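Local coordinates for protein fructose-1,6-bisphosphatase/inositol-1-monophosphatase (Thermotoga maritima, PDB 2P3N) that hydrolyses the phosphate ester of inositol 1-phosphates and fructose 1,6-bisphosphate, among other substrates, as a magnesium-dependent homotetrameric phosphatase, at residues I20-V25 with G90-S95; A141-C146 with V189-T194; E162-R167 with D240-V245. All blocks are in the same frame, centred on the assembly; numbering follows the deposited sequence.

Contact 1 (I20-V25 with G90-S95)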
loop_
_atom_site.group_PDB
_atom_site.type_symbol
_atom_site.label_atom_id
_atom_site.label_comp_id
_atom_site.label_asym_id
_atom_site.label_seq_id
_atom_site.Cartn_x
_atom_site.Cartn_y
_atom_site.Cartn_z
ATOM N N ILE A 20 13.623 1.883 5.057
ATOM C CA ILE A 20 14.098 1.881 6.426
ATOM C C ILE A 20 14.616 3.273 6.782
ATOM O O ILE A 20 14.346 3.795 7.863
ATOM C CB ILE A 20 15.264 0.880 6.608
ATOM C CG1 ILE A 20 14.745 -0.551 6.493
ATOM C CG2 ILE A 20 15.953 1.124 7.942
ATOM C CD1 ILE A 20 15.759 -1.609 6.788
ATOM N N HIS A 21 15.324 3.879 5.839
ATOM C CA HIS A 21 15.953 5.169 6.046
ATOM C C HIS A 21 15.272 6.397 5.459
ATOM O O HIS A 21 15.753 7.521 5.630
ATOM C CB HIS A 21 17.376 5.078 5.511
ATOM C CG HIS A 21 18.150 3.926 6.074
ATOM N ND1 HIS A 21 18.703 3.948 7.337
ATOM C CD2 HIS A 21 18.403 2.692 5.575
ATOM C CE1 HIS A 21 19.259 2.777 7.594
ATOM N NE2 HIS A 21 19.090 1.998 6.541
ATOM N N TRP A 22 14.164 6.192 4.766
ATOM C CA TRP A 22 13.452 7.289 4.140
ATOM C C TRP A 22 13.196 8.425 5.129
ATOM O O TRP A 22 12.686 8.202 6.225
ATOM C CB TRP A 22 12.151 6.751 3.549
ATOM C CG TRP A 22 11.358 7.738 2.777
ATOM C CD1 TRP A 22 11.832 8.746 1.976
ATOM C CD2 TRP A 22 9.934 7.802 2.703
ATOM N NE1 TRP A 22 10.783 9.434 1.410
ATOM C CE2 TRP A 22 9.608 8.875 1.841
ATOM C CE3 TRP A 22 8.903 7.059 3.279
ATOM C CZ2 TRP A 22 8.285 9.221 1.547
ATOM C CZ3 TRP A 22 7.590 7.404 2.988
ATOM C CH2 TRP A 22 7.293 8.475 2.130
ATOM N N GLY A 23 13.581 9.640 4.730
ATOM C CA GLY A 23 13.413 10.817 5.565
ATOM C C GLY A 23 14.176 10.752 6.878
ATOM O O GLY A 23 14.084 11.665 7.693
ATOM N N ARG A 24 14.949 9.692 7.081
ATOM C CA ARG A 24 15.682 9.523 8.324
ATOM C C ARG A 24 17.186 9.366 8.176
ATOM O O ARG A 24 17.802 8.653 8.963
ATOM C CB ARG A 24 15.139 8.312 9.086
ATOM C CG ARG A 24 13.702 8.445 9.565
ATOM C CD ARG A 24 13.055 7.080 9.871
ATOM N NE ARG A 24 12.497 6.439 8.677
ATOM C CZ ARG A 24 11.784 5.313 8.685
ATOM N NH1 ARG A 24 11.319 4.811 7.549
ATOM N NH2 ARG A 24 11.532 4.685 9.827
ATOM N N VAL A 25 17.790 9.999 7.175
ATOM C CA VAL A 25 19.246 9.918 7.034
ATOM C C VAL A 25 19.838 11.212 7.595
ATOM O O VAL A 25 19.621 12.302 7.054
ATOM C CB VAL A 25 19.698 9.731 5.556
ATOM C CG1 VAL A 25 19.121 10.811 4.677
ATOM C CG2 VAL A 25 21.209 9.762 5.477
ATOM N N GLY A 90 12.052 13.225 3.132
ATOM C CA GLY A 90 10.891 12.412 3.429
ATOM C C GLY A 90 9.796 12.455 2.393
ATOM O O GLY A 90 8.696 11.971 2.653
ATOM N N LEU A 91 10.070 13.047 1.234
ATOM C CA LEU A 91 9.075 13.083 0.170
ATOM C C LEU A 91 9.095 11.749 -0.553
ATOM O O LEU A 91 10.161 11.176 -0.792
ATOM C CB LEU A 91 9.366 14.198 -0.820
ATOM C CG LEU A 91 8.993 15.577 -0.293
ATOM C CD1 LEU A 91 9.575 16.660 -1.197
ATOM C CD2 LEU A 91 7.483 15.672 -0.204
ATOM N N PRO A 92 7.910 11.234 -0.912
ATOM C CA PRO A 92 7.788 9.947 -1.612
ATOM C C PRO A 92 8.294 9.850 -3.050
ATOM O O PRO A 92 8.435 8.743 -3.578
ATOM C CB PRO A 92 6.296 9.636 -1.498
ATOM C CG PRO A 92 5.665 11.012 -1.432
ATOM C CD PRO A 92 6.588 11.755 -0.512
ATOM N N ASN A 93 8.590 10.986 -3.681
ATOM C CA ASN A 93 9.055 10.957 -5.072
ATOM C C ASN A 93 10.532 10.662 -5.298
ATOM O O ASN A 93 11.307 11.528 -5.704
ATOM C CB ASN A 93 8.674 12.247 -5.812
ATOM C CG ASN A 93 7.181 12.353 -6.054
ATOM O OD1 ASN A 93 6.415 12.683 -5.148
ATOM N ND2 ASN A 93 6.760 12.058 -7.270
ATOM N N PHE A 94 10.911 9.424 -5.028
ATOM C CA PHE A 94 12.273 8.982 -5.260
ATOM C C PHE A 94 12.144 7.565 -5.804
ATOM O O PHE A 94 11.126 6.904 -5.582
ATOM C CB PHE A 94 13.101 9.037 -3.968
ATOM C CG PHE A 94 12.674 8.063 -2.921
ATOM C CD1 PHE A 94 13.238 6.792 -2.866
ATOM C CD2 PHE A 94 11.723 8.416 -1.977
ATOM C CE1 PHE A 94 12.862 5.886 -1.882
ATOM C CE2 PHE A 94 11.336 7.508 -0.978
ATOM C CZ PHE A 94 11.910 6.241 -0.936
ATOM N N SER A 95 13.152 7.108 -6.540
ATOM C CA SER A 95 13.111 5.781 -7.126
ATOM C C SER A 95 14.490 5.180 -7.346
ATOM O O SER A 95 15.516 5.831 -7.123
ATOM C CB SER A 95 12.373 5.845 -8.461
ATOM O OG SER A 95 12.914 6.855 -9.294
#

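Contact 2 (A141-C146 with V189-T194)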
loop_
_atom_site.group_PDB
_atom_site.type_symbol
_atom_site.label_atom_id
_atom_site.label_comp_id
_atom_site.label_asym_id
_atom_site.label_seq_id
_atom_site.Cartn_x
_atom_site.Cartn_y
_atom_site.Cartn_z
ATOM N N ALA A 141 -3.208 16.225 -27.188
ATOM C CA ALA A 141 -2.540 16.835 -28.337
ATOM C C ALA A 141 -2.498 18.362 -28.224
ATOM O O ALA A 141 -1.738 19.025 -28.932
ATOM C CB ALA A 141 -3.246 16.429 -29.624
ATOM N N SER A 142 -3.325 18.914 -27.340
ATOM C CA SER A 142 -3.363 20.354 -27.125
ATOM C C SER A 142 -2.587 20.696 -25.864
ATOM O O SER A 142 -2.834 20.145 -24.798
ATOM C CB SER A 142 -4.800 20.853 -26.978
ATOM O OG SER A 142 -4.819 22.246 -26.700
ATOM N N LEU A 143 -1.650 21.619 -25.993
ATOM C CA LEU A 143 -0.847 22.017 -24.863
ATOM C C LEU A 143 -1.725 22.565 -23.747
ATOM O O LEU A 143 -1.343 22.528 -22.584
ATOM C CB LEU A 143 0.161 23.079 -25.292
ATOM C CG LEU A 143 1.526 22.995 -24.619
ATOM C CD1 LEU A 143 2.272 21.778 -25.150
ATOM C CD2 LEU A 143 2.309 24.258 -24.899
ATOM N N GLU A 144 -2.906 23.068 -24.096
ATOM C CA GLU A 144 -3.804 23.633 -23.090
ATOM C C GLU A 144 -4.408 22.567 -22.190
ATOM O O GLU A 144 -4.758 22.838 -21.041
ATOM C CB GLU A 144 -4.920 24.449 -23.758
ATOM C CG GLU A 144 -5.948 23.650 -24.576
ATOM C CD GLU A 144 -7.113 23.105 -23.743
ATOM O OE1 GLU A 144 -8.125 22.680 -24.350
ATOM O OE2 GLU A 144 -7.020 23.096 -22.493
ATOM N N GLU A 145 -4.540 21.356 -22.717
ATOM C CA GLU A 145 -5.090 20.252 -21.943
ATOM C C GLU A 145 -3.936 19.338 -21.529
ATOM O O GLU A 145 -4.116 18.127 -21.366
ATOM C CB GLU A 145 -6.107 19.459 -22.780
ATOM C CG GLU A 145 -5.520 18.773 -24.015
ATOM C CD GLU A 145 -6.457 17.733 -24.627
ATOM O OE1 GLU A 145 -6.814 16.756 -23.929
ATOM O OE2 GLU A 145 -6.833 17.887 -25.808
ATOM N N CYS A 146 -2.755 19.933 -21.357
ATOM C CA CYS A 146 -1.551 19.186 -20.993
ATOM C C CYS A 146 -0.920 19.534 -19.656
ATOM O O CYS A 146 -1.057 20.645 -19.155
ATOM C CB CYS A 146 -0.475 19.356 -22.069
ATOM S SG CYS A 146 -0.602 18.244 -23.468
ATOM N N VAL A 189 1.732 12.177 -17.202
ATOM C CA VAL A 189 2.129 13.520 -17.625
ATOM C C VAL A 189 2.212 13.511 -19.125
ATOM O O VAL A 189 2.242 12.442 -19.740
ATOM C CB VAL A 189 3.499 13.985 -17.088
ATOM C CG1 VAL A 189 3.344 14.489 -15.667
ATOM C CG2 VAL A 189 4.522 12.865 -17.195
ATOM N N ASP A 190 2.270 14.700 -19.715
ATOM C CA ASP A 190 2.303 14.813 -21.163
ATOM C C ASP A 190 3.695 14.945 -21.752
ATOM O O ASP A 190 3.945 14.505 -22.871
ATOM C CB ASP A 190 1.393 15.967 -21.583
ATOM C CG ASP A 190 -0.063 15.716 -21.189
ATOM O OD1 ASP A 190 -0.656 14.734 -21.692
ATOM O OD2 ASP A 190 -0.612 16.484 -20.368
ATOM N N PHE A 191 4.606 15.535 -20.990
ATOM C CA PHE A 191 5.975 15.679 -21.454
ATOM C C PHE A 191 6.907 16.023 -20.305
ATOM O O PHE A 191 6.493 16.631 -19.312
ATOM C CB PHE A 191 6.062 16.734 -22.564
ATOM C CG PHE A 191 5.550 18.090 -22.163
ATOM C CD1 PHE A 191 6.308 18.926 -21.351
ATOM C CD2 PHE A 191 4.299 18.527 -22.593
ATOM C CE1 PHE A 191 5.826 20.186 -20.967
ATOM C CE2 PHE A 191 3.803 19.785 -22.216
ATOM C CZ PHE A 191 4.567 20.615 -21.402
ATOM N N PHE A 192 8.164 15.608 -20.449
ATOM C CA PHE A 192 9.190 15.843 -19.438
ATOM C C PHE A 192 10.482 16.278 -20.131
ATOM O O PHE A 192 10.907 15.668 -21.120
ATOM C CB PHE A 192 9.408 14.557 -18.615
ATOM C CG PHE A 192 10.493 14.665 -17.564
ATOM C CD1 PHE A 192 10.487 15.697 -16.628
ATOM C CD2 PHE A 192 11.529 13.733 -17.519
ATOM C CE1 PHE A 192 11.500 15.797 -15.663
ATOM C CE2 PHE A 192 12.538 13.826 -16.562
ATOM C CZ PHE A 192 12.524 14.858 -15.635
ATOM N N VAL A 193 11.095 17.337 -19.605
ATOM C CA VAL A 193 12.329 17.884 -20.162
ATOM C C VAL A 193 13.430 18.048 -19.112
ATOM O O VAL A 193 13.197 18.620 -18.043
ATOM C CB VAL A 193 12.054 19.250 -20.823
ATOM C CG1 VAL A 193 11.079 19.074 -21.979
ATOM C CG2 VAL A 193 11.468 20.209 -19.806
ATOM N N THR A 194 14.624 17.533 -19.421
ATOM C CA THR A 194 15.769 17.614 -18.511
ATOM C C THR A 194 16.947 18.343 -19.139
ATOM O O THR A 194 16.998 18.546 -20.354
ATOM C CB THR A 194 16.285 16.225 -18.064
ATOM O OG1 THR A 194 16.765 15.499 -19.201
ATOM C CG2 THR A 194 15.193 15.434 -17.391
#

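Contact 3 (E162-R167 with D240-V245)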
loop_
_atom_site.group_PDB
_atom_site.type_symbol
_atom_site.label_atom_id
_atom_site.label_comp_id
_atom_site.label_asym_id
_atom_site.label_seq_id
_atom_site.Cartn_x
_atom_site.Cartn_y
_atom_site.Cartn_z
ATOM N N GLU A 162 7.799 30.185 -16.891
ATOM C CA GLU A 162 7.332 31.429 -17.507
ATOM C C GLU A 162 6.798 31.237 -18.915
ATOM O O GLU A 162 5.699 31.690 -19.242
ATOM C CB GLU A 162 8.463 32.458 -17.542
ATOM C CG GLU A 162 9.030 32.789 -16.172
ATOM C CD GLU A 162 10.033 33.930 -16.202
ATOM O OE1 GLU A 162 9.656 35.038 -16.647
ATOM O OE2 GLU A 162 11.195 33.721 -15.777
ATOM N N ARG A 163 7.589 30.565 -19.742
ATOM C CA ARG A 163 7.218 30.309 -21.124
ATOM C C ARG A 163 6.011 29.387 -21.207
ATOM O O ARG A 163 5.005 29.710 -21.839
ATOM C CB ARG A 163 8.370 29.634 -21.866
ATOM C CG ARG A 163 9.761 30.025 -21.413
ATOM C CD ARG A 163 10.224 31.331 -22.016
ATOM N NE ARG A 163 9.751 32.479 -21.250
ATOM C CZ ARG A 163 10.136 33.731 -21.471
ATOM N NH1 ARG A 163 9.654 34.713 -20.718
ATOM N NH2 ARG A 163 11.003 34.002 -22.443
ATOM N N MET A 164 6.130 28.238 -20.551
ATOM C CA MET A 164 5.104 27.200 -20.565
ATOM C C MET A 164 3.813 27.480 -19.796
ATOM O O MET A 164 2.728 27.126 -20.252
ATOM C CB MET A 164 5.721 25.888 -20.067
ATOM C CG MET A 164 5.268 24.681 -20.851
ATOM S SD MET A 164 5.483 24.940 -22.620
ATOM C CE MET A 164 6.794 23.800 -23.011
ATOM N N GLU A 165 3.939 28.104 -18.631
ATOM C CA GLU A 165 2.793 28.418 -17.782
ATOM C C GLU A 165 1.576 28.975 -18.515
ATOM O O GLU A 165 0.455 28.840 -18.039
ATOM C CB GLU A 165 3.213 29.408 -16.690
ATOM C CG GLU A 165 3.835 30.689 -17.235
ATOM C CD GLU A 165 4.239 31.666 -16.146
ATOM O OE1 GLU A 165 4.934 31.254 -15.190
ATOM O OE2 GLU A 165 3.867 32.853 -16.253
ATOM N N LYS A 166 1.786 29.589 -19.672
ATOM C CA LYS A 166 0.679 30.175 -20.415
ATOM C C LYS A 166 -0.092 29.174 -21.284
ATOM O O LYS A 166 -1.306 29.013 -21.128
ATOM C CB LYS A 166 1.197 31.331 -21.276
ATOM C CG LYS A 166 0.165 32.421 -21.560
ATOM C CD LYS A 166 -0.206 33.213 -20.308
ATOM C CE LYS A 166 0.960 34.054 -19.793
ATOM N NZ LYS A 166 2.120 33.239 -19.316
ATOM N N ARG A 167 0.606 28.500 -22.193
ATOM C CA ARG A 167 -0.032 27.528 -23.081
ATOM C C ARG A 167 -0.233 26.140 -22.470
ATOM O O ARG A 167 -0.527 25.182 -23.189
ATOM C CB ARG A 167 0.794 27.361 -24.358
ATOM C CG ARG A 167 0.757 28.525 -25.328
ATOM C CD ARG A 167 1.357 28.096 -26.661
ATOM N NE ARG A 167 2.745 28.516 -26.843
ATOM C CZ ARG A 167 3.715 28.388 -25.939
ATOM N NH1 ARG A 167 3.470 27.848 -24.750
ATOM N NH2 ARG A 167 4.944 28.800 -26.232
ATOM N N ASP A 240 6.848 18.923 -30.818
ATOM C CA ASP A 240 7.376 20.149 -31.420
ATOM C C ASP A 240 6.936 21.395 -30.672
ATOM O O ASP A 240 7.697 22.356 -30.554
ATOM C CB ASP A 240 6.958 20.231 -32.887
ATOM C CG ASP A 240 7.392 19.007 -33.678
ATOM O OD1 ASP A 240 8.577 18.613 -33.562
ATOM O OD2 ASP A 240 6.553 18.438 -34.410
ATOM N N GLU A 241 5.712 21.374 -30.155
ATOM C CA GLU A 241 5.200 22.507 -29.397
ATOM C C GLU A 241 6.157 22.781 -28.231
ATOM O O GLU A 241 6.327 23.931 -27.802
ATOM C CB GLU A 241 3.786 22.201 -28.882
ATOM C CG GLU A 241 2.661 22.869 -29.684
ATOM C CD GLU A 241 1.365 22.049 -29.728
ATOM O OE1 GLU A 241 1.294 21.069 -30.508
ATOM O OE2 GLU A 241 0.416 22.385 -28.981
ATOM N N VAL A 242 6.792 21.714 -27.743
ATOM C CA VAL A 242 7.749 21.798 -26.636
ATOM C C VAL A 242 9.181 22.086 -27.127
ATOM O O VAL A 242 9.874 22.940 -26.565
ATOM C CB VAL A 242 7.730 20.483 -25.785
ATOM C CG1 VAL A 242 8.865 20.481 -24.771
ATOM C CG2 VAL A 242 6.398 20.359 -25.056
ATOM N N VAL A 243 9.617 21.386 -28.173
ATOM C CA VAL A 243 10.958 21.597 -28.712
ATOM C C VAL A 243 11.210 23.093 -28.854
ATOM O O VAL A 243 12.286 23.584 -28.522
ATOM C CB VAL A 243 11.139 20.938 -30.104
ATOM C CG1 VAL A 243 12.568 21.121 -30.572
ATOM C CG2 VAL A 243 10.800 19.455 -30.042
ATOM N N LYS A 244 10.203 23.818 -29.329
ATOM C CA LYS A 244 10.334 25.259 -29.517
ATOM C C LYS A 244 10.526 26.010 -28.209
ATOM O O LYS A 244 11.538 26.674 -28.010
ATOM C CB LYS A 244 9.101 25.832 -30.223
ATOM C CG LYS A 244 9.300 27.266 -30.734
ATOM C CD LYS A 244 8.061 28.145 -30.543
ATOM C CE LYS A 244 7.911 28.613 -29.090
ATOM N NZ LYS A 244 9.058 29.463 -28.651
ATOM N N VAL A 245 9.542 25.911 -27.324
ATOM C CA VAL A 245 9.595 26.609 -26.043
ATOM C C VAL A 245 10.888 26.376 -25.278
ATOM O O VAL A 245 11.378 27.269 -24.589
ATOM C CB VAL A 245 8.422 26.197 -25.129
ATOM C CG1 VAL A 245 8.438 27.032 -23.854
ATOM C CG2 VAL A 245 7.105 26.364 -25.871
#

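Contact 1 (I20-V25 with G90-S95)
The indole of W22 lies across the ring of F94 and reaches past it to the backbone of G90, L91 and P92. Its CG stands anti to the backbone N (chi1 -175°), which carries the ring system across to 90-95. F94 CE2 sits over one face of the indole, displaced toward the rim of the five-membered ring, 3.2 Å from W22 CD1. The two planes meet at 48°, an oblique aromatic pair. Along its edge the indole turns polar: NE1 donates to L91 O over 2.9 Å, with an N-H...O angle of 148°. The oxygen lies near the indole plane, but the N-H approaches from above the L91 carbonyl plane. Beyond NE1, W22 CZ2 comes 3.0 Å from G90 O and 3.7 Å from P92 CB, so the benzo part rests against the proline. An alanine in place of W22 would probably leave L91 O without this donor and take away part of the surface that F94 and P92 pack on. Beside the indole the backbones meet glycine to glycine, with G23 CA 3.7 Å from G90 CA. A side chain on G23 would run into G90, and both residues have positive phi. G23 belongs to the type II turn H21-R24, in which R24 NE bonds back to W22 O. Near the metal site, the ring of F94 also makes an edge-to-face pair with F87, and the F94 side chain comes within about 4 Å of G83, nearest atoms, a residue that probably binds substrate. R188 of a second subunit packs on W22 and P92. The contact thus joins the turn after helix 2-21 to the connection between helix 84-89 and strand 95-102.

Contact 2 (A141-C146 with V189-T194)
From its CB outward, D190 leans on C146 and then turns its carboxylate to the backbone. D190 CG is anti to the carbonyl carbon (chi1 -62°), which brings the carboxylate to C146. The CB lies 3.6 Å from C146 SG, and CG is closer still to the same sulfur, at 3.4 Å. Beyond the branch, OD2 goes to the main chain and stands 2.9 Å from C146 CA. There it accepts a hydrogen bond from the backbone N of V147, while OD1 is bonded to S138 OG. Both oxygens of this buried carboxylate thus have partners, consistent with an ionised group. One residue on, F191 has its CG in the crowded position between the backbone N and the carbonyl carbon (chi1 57°), and its CE2 meets L143 CD1 at 3.9 Å. The two side chains cross at about a right angle, the leucine coming from the short 3-10 turn 143-144. Backbone hydrogen bonds between D190 and V147 and between F191 and S149 carry the pairing onward. This is the start of two neighbouring parallel strands, 147-150 and 191-195, in the mixed five-stranded sheet of the inositol monophosphatase fold.

Contact 3 (E162-R167 with D240-V245)
V245 has the most surface buried in this helix pair, and M164 and R167 contribute the next largest shares. The CB of V245 points at helix 156-167, and its two methyls part company there. CG1, anti to the backbone N, drops against R163 CB at 3.3 Å. CG2, beside the backbone N, meets the guanidinium of R167 tip to tip, 3.3 Å from R167 NH2. M164 comes in obliquely, between V245 and V242: its chain bends at chi2 (51°) and chi3, which brings the terminal methyl back toward the partner helix. M164 CE then lies 3.6 Å from V245 CB and 4.0 Å from V242 CG2, bridging valines one turn apart. The two helices run roughly antiparallel, 148° between their directions, the axes of the short segments 10.9 Å apart at closest approach. Both lie against the mixed five-stranded sheet: V242 rests on F191 and V193 of strand 191-195, and helix 156-167 also packs on V193. Toward the outside the packing becomes polar. K244 crosses R167 at about a right angle, with CE 4.1 Å from R167 NH2, while its ammonium is paired with E248 one turn further along its own helix. R167 NH2 and K244 NZ remain 4.8 Å apart, like charges that probably repel mildly. R163 starts toward V245, but its bent chain carries the guanidinium off along helix 239-253, where it makes a long, weak ion pair with E252.

In the fold
From the N terminus, contact 1 comes first: 90-95 returns to 20-25, closing a loop that holds helix 40-56, the first strands of the seven-stranded sheet and the residues seen to bind magnesium. It is complete before 141-146 begins. Contact 2 closes when 189-194 returns to 141-146, and contact 3 when 240-245 returns to 162-167, so the two cross. Their centres are 9 Å apart and they touch, L143 against R167 and F191 against V242, so the loop before strand 147-150, strand 191-195 and helices 156-167 and 239-253 form one packed unit. Contact 1 stands 28 Å from contact 2, centre to centre; all three touch the second subunit.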